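Local atomic coordinates of XRE-family like protein (Pseudomonas syringae pv. tomato, PDB entry 3F6W), a protein that probably binds DNA through a helix-turn-helix domain of the XRE family of transcriptional regulators. Residues A14-I28 with C63-L77. Sequence-based numbering, arbitrary orientation. Where two conformers were deposited one is given.
Sequences ALLDLLLEARSAAGI and CRGIGTDPYALLSKL
I66, the last helical residue before a glycine turn, drives its side chain into helix 14-26 where the two backbones come closest, the CA atoms of R23 and I66 being 5.7 Å apart. Its CG1 sits between backbone N and carbonyl carbon (chi1 56°), which sends CD1 against A22 CB at 3.7 Å while CG2 lies across R23 CB at 3.9 Å. I28 CD1 packs on I66 CA, and L33 of helix 30-37 also touches I66. G67, with positive phi, closes helix 56-66 in a Schellman motif, and G27 ends the first helix in the same way.

Beyond this turn, helix 70-77 runs back at 133° to helix 14-26. L73 spreads its two methyls: CD1 meets L19 CD2 at 3.6 Å, whereas CD2 touches the CD1 atoms of both L15 and L18, at 3.4 Å from the former, tighter than usual van der Waals contact. One turn on, L77 CD1 rests on A14 CB, and its CD2 reaches L15 CB. C63 SG adds a sulfur contact to L19 CD2, 3.9 Å away.

The polar end of R23 turns from this apolar seam. Its NH1 gives a 2.8 Å bond to I28 O, lying in both the guanidinium and carbonyl planes, while NE forms a salt bridge with E48; together they fix the guanidinium's rotation.

No hydrogen bond joins the two segments, so here the C-terminal half of the first helix packs on the last two helices almost wholly through apolar contact.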
loop_
_atom_site.group_PDB
_atom_site.type_symbol
_atom_site.label_atom_id
_atom_site.label_comp_id
_atom_site.label_asym_id
_atom_site.label_seq_id
_atom_site.Cartn_x
_atom_site.Cartn_y
_atom_site.Cartn_z
ATOM N N ALA A 14 1.952 -6.009 4.164
ATOM C CA ALA A 14 1.155 -5.951 5.387
ATOM C C ALA A 14 0.689 -7.346 5.782
ATOM O O ALA A 14 0.731 -7.717 6.957
ATOM C CB ALA A 14 -0.054 -4.989 5.211
ATOM N N LEU A 15 0.262 -8.136 4.799
ATOM C CA LEU A 15 -0.066 -9.532 5.074
ATOM C C LEU A 15 1.126 -10.297 5.661
ATOM O O LEU A 15 0.967 -11.045 6.634
ATOM C CB LEU A 15 -0.597 -10.234 3.821
ATOM C CG LEU A 15 -1.124 -11.646 4.059
ATOM C CD1 LEU A 15 -2.222 -11.613 5.111
ATOM C CD2 LEU A 15 -1.643 -12.231 2.755
ATOM N N LEU A 16 2.319 -10.120 5.095
ATOM C CA LEU A 16 3.497 -10.772 5.685
ATOM C C LEU A 16 3.743 -10.306 7.132
ATOM O O LEU A 16 4.110 -11.107 8.000
ATOM C CB LEU A 16 4.753 -10.538 4.849
ATOM C CG LEU A 16 4.807 -11.164 3.445
ATOM C CD1 LEU A 16 6.182 -10.908 2.834
ATOM C CD2 LEU A 16 4.477 -12.665 3.489
ATOM N N ASP A 17 3.570 -9.012 7.370
ATOM C CA ASP A 17 3.703 -8.426 8.712
ATOM C C ASP A 17 2.753 -9.141 9.674
ATOM O O ASP A 17 3.151 -9.583 10.761
ATOM C CB ASP A 17 3.388 -6.917 8.623
ATOM C CG ASP A 17 3.792 -6.122 9.871
ATOM O OD1 ASP A 17 4.517 -6.661 10.744
ATOM O OD2 ASP A 17 3.388 -4.925 9.958
ATOM N N LEU A 18 1.492 -9.271 9.269
ATOM C CA LEU A 18 0.503 -9.965 10.094
ATOM C C LEU A 18 0.852 -11.418 10.323
ATOM O O LEU A 18 0.620 -11.948 11.416
ATOM C CB LEU A 18 -0.903 -9.855 9.494
ATOM C CG LEU A 18 -1.471 -8.428 9.476
ATOM C CD1 LEU A 18 -2.699 -8.349 8.572
ATOM C CD2 LEU A 18 -1.788 -7.944 10.898
ATOM N N LEU A 19 1.404 -12.074 9.305
ATOM C CA LEU A 19 1.723 -13.494 9.437
ATOM C C LEU A 19 2.885 -13.701 10.387
ATOM O O LEU A 19 2.921 -14.687 11.131
ATOM C CB LEU A 19 2.088 -14.115 8.089
ATOM C CG LEU A 19 0.941 -14.455 7.146
ATOM C CD1 LEU A 19 1.491 -14.860 5.791
ATOM C CD2 LEU A 19 0.091 -15.570 7.734
ATOM N N LEU A 20 3.847 -12.788 10.339
ATOM C CA LEU A 20 4.987 -12.871 11.241
ATOM C C LEU A 20 4.504 -12.632 12.670
ATOM O O LEU A 20 4.871 -13.363 13.588
ATOM C CB LEU A 20 6.069 -11.864 10.852
ATOM C CG LEU A 20 7.295 -11.756 11.756
ATOM C CD1 LEU A 20 7.999 -13.110 11.857
ATOM C CD2 LEU A 20 8.245 -10.701 11.206
ATOM N N GLU A 21 3.668 -11.613 12.856
ATOM C CA GLU A 21 3.062 -11.389 14.168
ATOM C C GLU A 21 2.388 -12.667 14.676
ATOM O O GLU A 21 2.528 -13.045 15.847
ATOM C CB GLU A 21 2.024 -10.283 14.069
ATOM C CG GLU A 21 1.379 -9.886 15.381
ATOM C CD GLU A 21 0.615 -8.581 15.215
ATOM O OE1 GLU A 21 -0.481 -8.619 14.628
ATOM O OE2 GLU A 21 1.122 -7.526 15.641
ATOM N N ALA A 22 1.631 -13.322 13.796
ATOM C CA ALA A 22 0.900 -14.534 14.180
ATOM C C ALA A 22 1.826 -15.697 14.528
ATOM O O ALA A 22 1.603 -16.393 15.524
ATOM C CB ALA A 22 -0.101 -14.940 13.095
ATOM N N ARG A 23 2.865 -15.919 13.728
ATOM C CA ARG A 23 3.762 -17.041 14.036
ATOM C C ARG A 23 4.499 -16.794 15.347
ATOM O O ARG A 23 4.610 -17.684 16.198
ATOM C CB ARG A 23 4.776 -17.310 12.917
ATOM C CG ARG A 23 5.733 -18.461 13.278
ATOM C CD ARG A 23 6.757 -18.769 12.186
ATOM N NE ARG A 23 7.692 -17.670 11.943
ATOM C CZ ARG A 23 8.659 -17.294 12.772
ATOM N NH1 ARG A 23 8.827 -17.916 13.932
ATOM N NH2 ARG A 23 9.457 -16.289 12.441
ATOM N N SER A 24 5.005 -15.576 15.496
ATOM C CA SER A 24 5.673 -15.178 16.729
ATOM C C SER A 24 4.757 -15.334 17.942
ATOM O O SER A 24 5.189 -15.801 18.992
ATOM C CB SER A 24 6.176 -13.732 16.632
ATOM O OG SER A 24 6.710 -13.290 17.876
ATOM N N ALA A 25 3.496 -14.931 17.807
ATOM C CA ALA A 25 2.548 -15.031 18.919
ATOM C C ALA A 25 2.285 -16.482 19.290
ATOM O O ALA A 25 2.030 -16.798 20.456
ATOM C CB ALA A 25 1.231 -14.363 18.571
ATOM N N ALA A 26 2.321 -17.351 18.288
ATOM C CA ALA A 26 2.021 -18.769 18.495
ATOM C C ALA A 26 3.185 -19.486 19.184
ATOM O O ALA A 26 3.034 -20.605 19.683
ATOM C CB ALA A 26 1.661 -19.445 17.152
ATOM N N GLY A 27 4.341 -18.831 19.220
ATOM C CA GLY A 27 5.526 -19.405 19.831
ATOM C C GLY A 27 6.101 -20.545 19.013
ATOM O O GLY A 27 6.623 -21.518 19.555
ATOM N N ILE A 28 5.995 -20.422 17.697
ATOM C CA ILE A 28 6.452 -21.465 16.774
ATOM C C ILE A 28 7.617 -20.967 15.936
ATOM O O ILE A 28 7.514 -19.913 15.317
ATOM C CB ILE A 28 5.303 -21.884 15.828
ATOM C CG1 ILE A 28 4.144 -22.461 16.646
ATOM C CG2 ILE A 28 5.786 -22.896 14.799
ATOM C CD1 ILE A 28 2.848 -22.619 15.862
ATOM N N CYS A 63 -1.242 -20.560 7.526
ATOM C CA CYS A 63 -2.114 -20.153 8.626
ATOM C C CYS A 63 -2.490 -21.320 9.542
ATOM O O CYS A 63 -2.355 -21.233 10.774
ATOM C CB CYS A 63 -3.387 -19.498 8.076
ATOM S SG CYS A 63 -3.130 -17.807 7.438
ATOM N N ARG A 64 -2.965 -22.412 8.945
ATOM C CA ARG A 64 -3.341 -23.580 9.736
ATOM C C ARG A 64 -2.135 -24.084 10.523
ATOM O O ARG A 64 -2.268 -24.511 11.669
ATOM C CB ARG A 64 -3.935 -24.693 8.859
ATOM C CG ARG A 64 -5.456 -24.662 8.736
ATOM C CD ARG A 64 -5.922 -23.518 7.876
ATOM N NE ARG A 64 -7.376 -23.428 7.763
ATOM C CZ ARG A 64 -8.070 -23.762 6.677
ATOM N NH1 ARG A 64 -7.452 -24.234 5.604
ATOM N NH2 ARG A 64 -9.390 -23.634 6.663
ATOM N N GLY A 65 -0.957 -24.013 9.916
ATOM C CA GLY A 65 0.254 -24.495 10.567
ATOM C C GLY A 65 0.604 -23.696 11.820
ATOM O O GLY A 65 1.196 -24.216 12.769
ATOM N N ILE A 66 0.241 -22.422 11.830
ATOM C CA ILE A 66 0.492 -21.604 13.015
ATOM C C ILE A 66 -0.712 -21.514 13.947
ATOM O O ILE A 66 -0.600 -21.009 15.056
ATOM C CB ILE A 66 0.988 -20.200 12.657
ATOM C CG1 ILE A 66 0.010 -19.501 11.727
ATOM C CG2 ILE A 66 2.361 -20.274 12.020
ATOM C CD1 ILE A 66 0.498 -18.124 11.301
ATOM N N GLY A 67 -1.864 -21.990 13.497
ATOM C CA GLY A 67 -3.040 -22.004 14.340
ATOM C C GLY A 67 -3.988 -20.842 14.133
ATOM O O GLY A 67 -4.910 -20.647 14.919
ATOM N N THR A 68 -3.774 -20.057 13.081
ATOM C CA THR A 68 -4.628 -18.896 12.839
ATOM C C THR A 68 -5.551 -19.071 11.632
ATOM O O THR A 68 -5.149 -19.603 10.598
ATOM C CB THR A 68 -3.813 -17.592 12.699
ATOM O OG1 THR A 68 -4.707 -16.488 12.513
ATOM C CG2 THR A 68 -2.863 -17.676 11.521
ATOM N N ASP A 69 -6.795 -18.620 11.785
ATOM C CA ASP A 69 -7.836 -18.772 10.771
ATOM C C ASP A 69 -7.515 -17.912 9.544
ATOM O O ASP A 69 -7.471 -16.685 9.638
ATOM C CB ASP A 69 -9.188 -18.368 11.376
ATOM C CG ASP A 69 -10.352 -18.556 10.420
ATOM O OD1 ASP A 69 -10.138 -18.636 9.195
ATOM O OD2 ASP A 69 -11.504 -18.615 10.902
ATOM N N PRO A 70 -7.279 -18.552 8.386
ATOM C CA PRO A 70 -6.897 -17.787 7.188
ATOM C C PRO A 70 -8.002 -16.845 6.717
ATOM O O PRO A 70 -7.702 -15.743 6.271
ATOM C CB PRO A 70 -6.636 -18.884 6.133
ATOM C CG PRO A 70 -7.373 -20.096 6.657
ATOM C CD PRO A 70 -7.165 -20.001 8.155
ATOM N N TYR A 71 -9.255 -17.273 6.808
ATOM C CA TYR A 71 -10.366 -16.424 6.399
ATOM C C TYR A 71 -10.427 -15.166 7.266
ATOM O O TYR A 71 -10.684 -14.069 6.771
ATOM C CB TYR A 71 -11.700 -17.187 6.479
ATOM C CG TYR A 71 -11.783 -18.365 5.532
ATOM C CD1 TYR A 71 -12.341 -18.230 4.266
ATOM C CD2 TYR A 71 -11.307 -19.615 5.909
ATOM C CE1 TYR A 71 -12.419 -19.306 3.402
ATOM C CE2 TYR A 71 -11.370 -20.696 5.044
ATOM C CZ TYR A 71 -11.923 -20.534 3.801
ATOM O OH TYR A 71 -11.994 -21.606 2.957
ATOM N N ALA A 72 -10.198 -15.339 8.564
ATOM C CA ALA A 72 -10.233 -14.225 9.498
ATOM C C ALA A 72 -9.073 -13.264 9.253
ATOM O O ALA A 72 -9.237 -12.047 9.345
ATOM C CB ALA A 72 -10.220 -14.729 10.939
ATOM N N LEU A 73 -7.894 -13.800 8.954
ATOM C CA LEU A 73 -6.744 -12.934 8.713
ATOM C C LEU A 73 -6.993 -12.093 7.464
ATOM O O LEU A 73 -6.774 -10.882 7.461
ATOM C CB LEU A 73 -5.446 -13.748 8.575
ATOM C CG LEU A 73 -4.146 -12.975 8.836
ATOM C CD1 LEU A 73 -2.928 -13.875 8.679
ATOM C CD2 LEU A 73 -4.012 -11.750 7.951
ATOM N N LEU A 74 -7.473 -12.728 6.401
ATOM C CA LEU A 74 -7.777 -11.980 5.186
ATOM C C LEU A 74 -8.818 -10.880 5.432
ATOM O O LEU A 74 -8.706 -9.774 4.899
ATOM C CB LEU A 74 -8.273 -12.922 4.099
ATOM C CG LEU A 74 -7.160 -13.808 3.543
ATOM C CD1 LEU A 74 -7.740 -14.763 2.530
ATOM C CD2 LEU A 74 -6.071 -12.940 2.915
ATOM N N SER A 75 -9.831 -11.194 6.230
ATOM C CA SER A 75 -10.890 -10.232 6.525
ATOM C C SER A 75 -10.339 -9.003 7.226
ATOM O O SER A 75 -10.713 -7.867 6.920
ATOM C CB SER A 75 -11.962 -10.891 7.382
ATOM O OG SER A 75 -12.656 -11.856 6.621
ATOM N N LYS A 76 -9.440 -9.248 8.167
ATOM C CA LYS A 76 -8.791 -8.194 8.917
ATOM C C LYS A 76 -7.933 -7.332 8.008
ATOM O O LYS A 76 -7.945 -6.109 8.101
ATOM C CB LYS A 76 -7.935 -8.808 10.014
ATOM C CG LYS A 76 -6.986 -7.852 10.686
ATOM C CD LYS A 76 -6.200 -8.590 11.744
ATOM C CE LYS A 76 -7.112 -9.535 12.505
ATOM N NZ LYS A 76 -6.410 -10.268 13.587
ATOM N N LEU A 77 -7.178 -7.974 7.126
ATOM C CA LEU A 77 -6.355 -7.236 6.185
ATOM C C LEU A 77 -7.221 -6.335 5.318
ATOM O O LEU A 77 -6.915 -5.165 5.120
ATOM C CB LEU A 77 -5.544 -8.197 5.319
ATOM C CG LEU A 77 -4.651 -7.527 4.285
ATOM C CD1 LEU A 77 -3.401 -6.975 4.952
ATOM C CD2 LEU A 77 -4.285 -8.500 3.187
#